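Local coordinates for putative transcriptional regulator protein (Vibrio parahaemolyticus, PDB 3ER6), which is probably a DNA-binding transcription factor of the AraC type, represented here by its DJ-1/PfpI-like portion, at residues Thr75-Pro86 with Ser109-Val120. The protein carries 1 engineered substitution. Residues are numbered along the deposited sequence; the frame is centred on the assembly and turned at random.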
loop_
_atom_site.group_PDB
_atom_site.type_symbol
_atom_site.label_atom_id
_atom_site.label_comp_id
_atom_site.label_asym_id
_atom_site.label_seq_id
_atom_site.Cartn_x
_atom_site.Cartn_y
_atom_site.Cartn_z
ATOM N N THR A 75 6.738 -13.955 17.895
ATOM C CA THR A 75 5.607 -13.290 17.202
ATOM C C THR A 75 4.806 -14.383 16.486
ATOM O O THR A 75 5.362 -15.402 16.109
ATOM C CB THR A 75 6.101 -12.220 16.144
ATOM O OG1 THR A 75 4.983 -11.476 15.615
ATOM C CG2 THR A 75 6.909 -12.885 14.951
ATOM N N ASN A 76 3.514 -14.161 16.280
ATOM C CA ASN A 76 2.679 -15.120 15.579
ATOM C C ASN A 76 2.995 -15.026 14.101
ATOM O O ASN A 76 3.108 -16.054 13.418
ATOM C CB ASN A 76 1.197 -14.828 15.827
ATOM C CG ASN A 76 0.829 -14.923 17.302
ATOM O OD1 ASN A 76 0.765 -13.918 18.018
ATOM N ND2 ASN A 76 0.584 -16.148 17.760
ATOM N N ILE A 77 3.063 -13.771 13.610
ATOM C CA ILE A 77 3.361 -13.505 12.182
ATOM C C ILE A 77 4.539 -12.531 12.071
ATOM O O ILE A 77 4.613 -11.557 12.833
ATOM C CB ILE A 77 2.172 -12.868 11.465
ATOM C CG1 ILE A 77 0.925 -13.786 11.549
ATOM C CG2 ILE A 77 2.526 -12.576 10.014
ATOM C CD1 ILE A 77 -0.419 -12.943 11.340
ATOM N N LEU A 78 5.462 -12.823 11.137
ATOM C CA LEU A 78 6.491 -11.861 10.747
ATOM C C LEU A 78 6.260 -11.534 9.279
ATOM O O LEU A 78 6.212 -12.452 8.465
ATOM C CB LEU A 78 7.922 -12.401 10.982
ATOM C CG LEU A 78 9.086 -11.566 10.375
ATOM C CD1 LEU A 78 9.346 -10.226 11.124
ATOM C CD2 LEU A 78 10.436 -12.339 10.253
ATOM N N ILE A 79 6.125 -10.248 8.928
ATOM C CA ILE A 79 6.102 -9.859 7.514
ATOM C C ILE A 79 7.460 -9.275 7.132
ATOM O O ILE A 79 8.012 -8.423 7.836
ATOM C CB ILE A 79 4.989 -8.817 7.228
ATOM C CG1 ILE A 79 3.682 -9.347 7.777
ATOM C CG2 ILE A 79 4.900 -8.471 5.687
ATOM C CD1 ILE A 79 2.557 -8.384 7.652
ATOM N N ILE A 80 8.012 -9.771 6.039
ATOM C CA ILE A 80 9.236 -9.227 5.535
ATOM C C ILE A 80 8.878 -8.497 4.267
ATOM O O ILE A 80 8.471 -9.111 3.240
ATOM C CB ILE A 80 10.256 -10.329 5.228
ATOM C CG1 ILE A 80 10.558 -11.164 6.507
ATOM C CG2 ILE A 80 11.489 -9.762 4.541
ATOM C CD1 ILE A 80 11.357 -12.446 6.128
ATOM N N GLY A 81 8.988 -7.168 4.321
ATOM C CA GLY A 81 8.663 -6.363 3.112
ATOM C C GLY A 81 9.740 -6.324 2.022
ATOM O O GLY A 81 10.779 -6.994 2.099
ATOM N N SER A 82 9.499 -5.475 1.010
ATOM C CA SER A 82 10.409 -5.229 -0.097
ATOM C C SER A 82 11.815 -4.833 0.324
ATOM O O SER A 82 12.035 -4.076 1.291
ATOM C CB SER A 82 9.837 -4.120 -1.005
ATOM O OG SER A 82 10.619 -4.035 -2.173
ATOM N N ILE A 83 12.791 -5.346 -0.424
ATOM C CA ILE A 83 14.149 -4.875 -0.246
ATOM C C ILE A 83 14.582 -4.012 -1.407
ATOM O O ILE A 83 15.765 -3.672 -1.525
ATOM C CB ILE A 83 15.179 -6.052 0.057
ATOM C CG1 ILE A 83 15.237 -7.103 -1.088
ATOM C CG2 ILE A 83 14.857 -6.739 1.396
ATOM C CD1 ILE A 83 16.500 -8.104 -0.935
ATOM N N GLY A 84 13.629 -3.660 -2.266
ATOM C CA GLY A 84 13.950 -2.953 -3.530
ATOM C C GLY A 84 14.773 -3.861 -4.456
ATOM O O GLY A 84 14.488 -5.034 -4.575
ATOM N N ASP A 85 15.815 -3.326 -5.058
ATOM C CA ASP A 85 16.631 -4.109 -5.951
ATOM C C ASP A 85 17.584 -4.959 -5.149
ATOM O O ASP A 85 18.511 -4.444 -4.497
ATOM C CB ASP A 85 17.416 -3.193 -6.885
ATOM C CG ASP A 85 18.305 -3.966 -7.874
ATOM O OD1 ASP A 85 18.436 -5.221 -7.859
ATOM O OD2 ASP A 85 18.910 -3.259 -8.692
ATOM N N PRO A 86 17.379 -6.278 -5.215
ATOM C CA PRO A 86 18.175 -7.194 -4.370
ATOM C C PRO A 86 19.665 -7.082 -4.665
ATOM O O PRO A 86 20.501 -7.347 -3.793
ATOM C CB PRO A 86 17.619 -8.578 -4.699
ATOM C CG PRO A 86 16.182 -8.291 -5.222
ATOM C CD PRO A 86 16.310 -6.954 -5.967
ATOM N N SER A 109 6.951 -19.209 14.037
ATOM C CA SER A 109 6.298 -17.977 13.534
ATOM C C SER A 109 5.806 -18.208 12.113
ATOM O O SER A 109 6.487 -18.878 11.333
ATOM C CB SER A 109 7.330 -16.801 13.520
ATOM O OG SER A 109 7.606 -16.407 14.867
ATOM N N LYS A 110 4.641 -17.680 11.733
ATOM C CA LYS A 110 4.356 -17.610 10.296
ATOM C C LYS A 110 5.255 -16.548 9.666
ATOM O O LYS A 110 5.429 -15.475 10.265
ATOM C CB LYS A 110 2.885 -17.302 9.996
ATOM C CG LYS A 110 1.927 -18.393 10.455
ATOM C CD LYS A 110 0.471 -17.927 10.205
ATOM C CE LYS A 110 -0.515 -18.950 10.711
ATOM N NZ LYS A 110 -0.154 -20.262 10.142
ATOM N N ILE A 111 5.865 -16.849 8.503
ATOM C CA ILE A 111 6.766 -15.918 7.816
ATOM C C ILE A 111 6.110 -15.523 6.493
ATOM O O ILE A 111 5.891 -16.352 5.576
ATOM C CB ILE A 111 8.173 -16.515 7.527
ATOM C CG1 ILE A 111 8.781 -17.251 8.741
ATOM C CG2 ILE A 111 9.161 -15.466 6.937
ATOM C CD1 ILE A 111 9.032 -16.320 10.019
ATOM N N VAL A 112 5.804 -14.240 6.352
ATOM C CA VAL A 112 5.077 -13.775 5.166
ATOM C C VAL A 112 6.031 -12.844 4.436
ATOM O O VAL A 112 6.460 -11.830 5.005
ATOM C CB VAL A 112 3.796 -12.950 5.554
ATOM C CG1 VAL A 112 3.082 -12.498 4.261
ATOM C CG2 VAL A 112 2.822 -13.755 6.489
ATOM N N ALA A 113 6.398 -13.182 3.206
ATOM C CA ALA A 113 7.395 -12.426 2.473
ATOM C C ALA A 113 6.697 -11.879 1.244
ATOM O O ALA A 113 6.047 -12.650 0.517
ATOM C CB ALA A 113 8.590 -13.330 2.038
ATOM N N ILE A 114 6.811 -10.555 1.028
ATOM C CA ILE A 114 6.103 -9.864 -0.046
ATOM C C ILE A 114 7.089 -9.144 -0.945
ATOM O O ILE A 114 8.087 -8.590 -0.426
ATOM C CB ILE A 114 4.996 -8.871 0.583
ATOM C CG1 ILE A 114 5.626 -7.760 1.416
ATOM C CG2 ILE A 114 4.047 -9.668 1.533
ATOM C CD1 ILE A 114 4.577 -6.730 1.949
ATOM N N ASP A 115 6.853 -9.165 -2.281
ATOM C CA ASP A 115 7.688 -8.456 -3.200
ATOM C C ASP A 115 9.101 -9.056 -3.025
ATOM O O ASP A 115 9.224 -10.264 -2.759
ATOM C CB ASP A 115 7.665 -6.935 -2.923
ATOM C CG ASP A 115 8.283 -6.079 -4.092
ATOM O OD1 ASP A 115 8.635 -6.590 -5.182
ATOM O OD2 ASP A 115 8.400 -4.868 -3.912
ATOM N N THR A 116 10.139 -8.243 -3.165
ATOM C CA THR A 116 11.537 -8.765 -3.040
ATOM C C THR A 116 11.936 -9.277 -1.615
ATOM O O THR A 116 12.995 -9.859 -1.435
ATOM C CB THR A 116 12.592 -7.795 -3.605
ATOM O OG1 THR A 116 12.524 -6.532 -2.946
ATOM C CG2 THR A 116 12.365 -7.588 -5.104
ATOM N N GLY A 117 11.094 -9.052 -0.619
ATOM C CA GLY A 117 11.198 -9.805 0.672
ATOM C C GLY A 117 11.318 -11.302 0.394
ATOM O O GLY A 117 11.903 -12.067 1.217
ATOM N N ILE A 118 10.790 -11.749 -0.745
ATOM C CA ILE A 118 10.954 -13.174 -1.120
ATOM C C ILE A 118 12.455 -13.586 -1.263
ATOM O O ILE A 118 12.836 -14.707 -0.878
ATOM C CB ILE A 118 10.083 -13.592 -2.359
ATOM C CG1 ILE A 118 8.600 -13.466 -2.008
ATOM C CG2 ILE A 118 10.441 -15.079 -2.818
ATOM C CD1 ILE A 118 7.691 -13.329 -3.188
ATOM N N PHE A 119 13.293 -12.667 -1.735
ATOM C CA PHE A 119 14.719 -12.927 -1.884
ATOM C C PHE A 119 15.326 -13.173 -0.484
ATOM O O PHE A 119 16.288 -13.954 -0.352
ATOM C CB PHE A 119 15.452 -11.742 -2.550
ATOM C CG PHE A 119 15.268 -11.663 -4.044
ATOM C CD1 PHE A 119 14.018 -11.363 -4.603
ATOM C CD2 PHE A 119 16.361 -11.879 -4.904
ATOM C CE1 PHE A 119 13.864 -11.281 -5.984
ATOM C CE2 PHE A 119 16.191 -11.816 -6.284
ATOM C CZ PHE A 119 14.949 -11.503 -6.816
ATOM N N VAL A 120 14.823 -12.473 0.539
ATOM C CA VAL A 120 15.291 -12.668 1.917
ATOM C C VAL A 120 14.974 -14.088 2.434
ATOM O O VAL A 120 15.858 -14.809 2.971
ATOM C CB VAL A 120 14.682 -11.616 2.894
ATOM C CG1 VAL A 120 15.221 -11.830 4.315
ATOM C CG2 VAL A 120 14.986 -10.172 2.405
HETATM O O HOH W 1 7.735 -16.823 17.411
#
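The strand–turn–helix of 109-120 resembles the nucleophile elbow of the DJ-1/PfpI fold, with Asp115, at positive phi (60°), at what is probably the position of the cysteine in DJ-1 relatives. It packs against strand 77-80, its parallel neighbour in the central sheet. Five backbone hydrogen bonds join the two segments, from Lys110 N to Asn76 O through to Ile114 N to Ile80 O, the last at 3.1 Å. On one face Ile77 CG2 meets Val112 CG2 at 3.7 Å, beside helix 173-184; on the other, Ile80 CD1 rests on Ile111 CG2 and Ile80 CG2 on Val120 CB.

Past the strands, residues 81-84 run alongside the turn. Ser82 OG donates to Asp115 OD2 from above the carboxylate plane (2.9 Å) and accepts from Gly84 N in an ST turn, while Asp115 OD1 is hydrogen-bonded to His135 NE2. The Thr116 hydroxyl, with OG1 staggered between the backbone N and the carbonyl carbon (chi1 58°), accepts from Ile83 N at 2.8 Å and donates to an in-plane lone pair of Gly84 O. Ile83 CG2 touches Val120 CG2. Beyond it Pro86 lies over one face of the Phe119 ring in a CH-pi contact, its CG 3.5 Å from the ring centroid and almost on the normal.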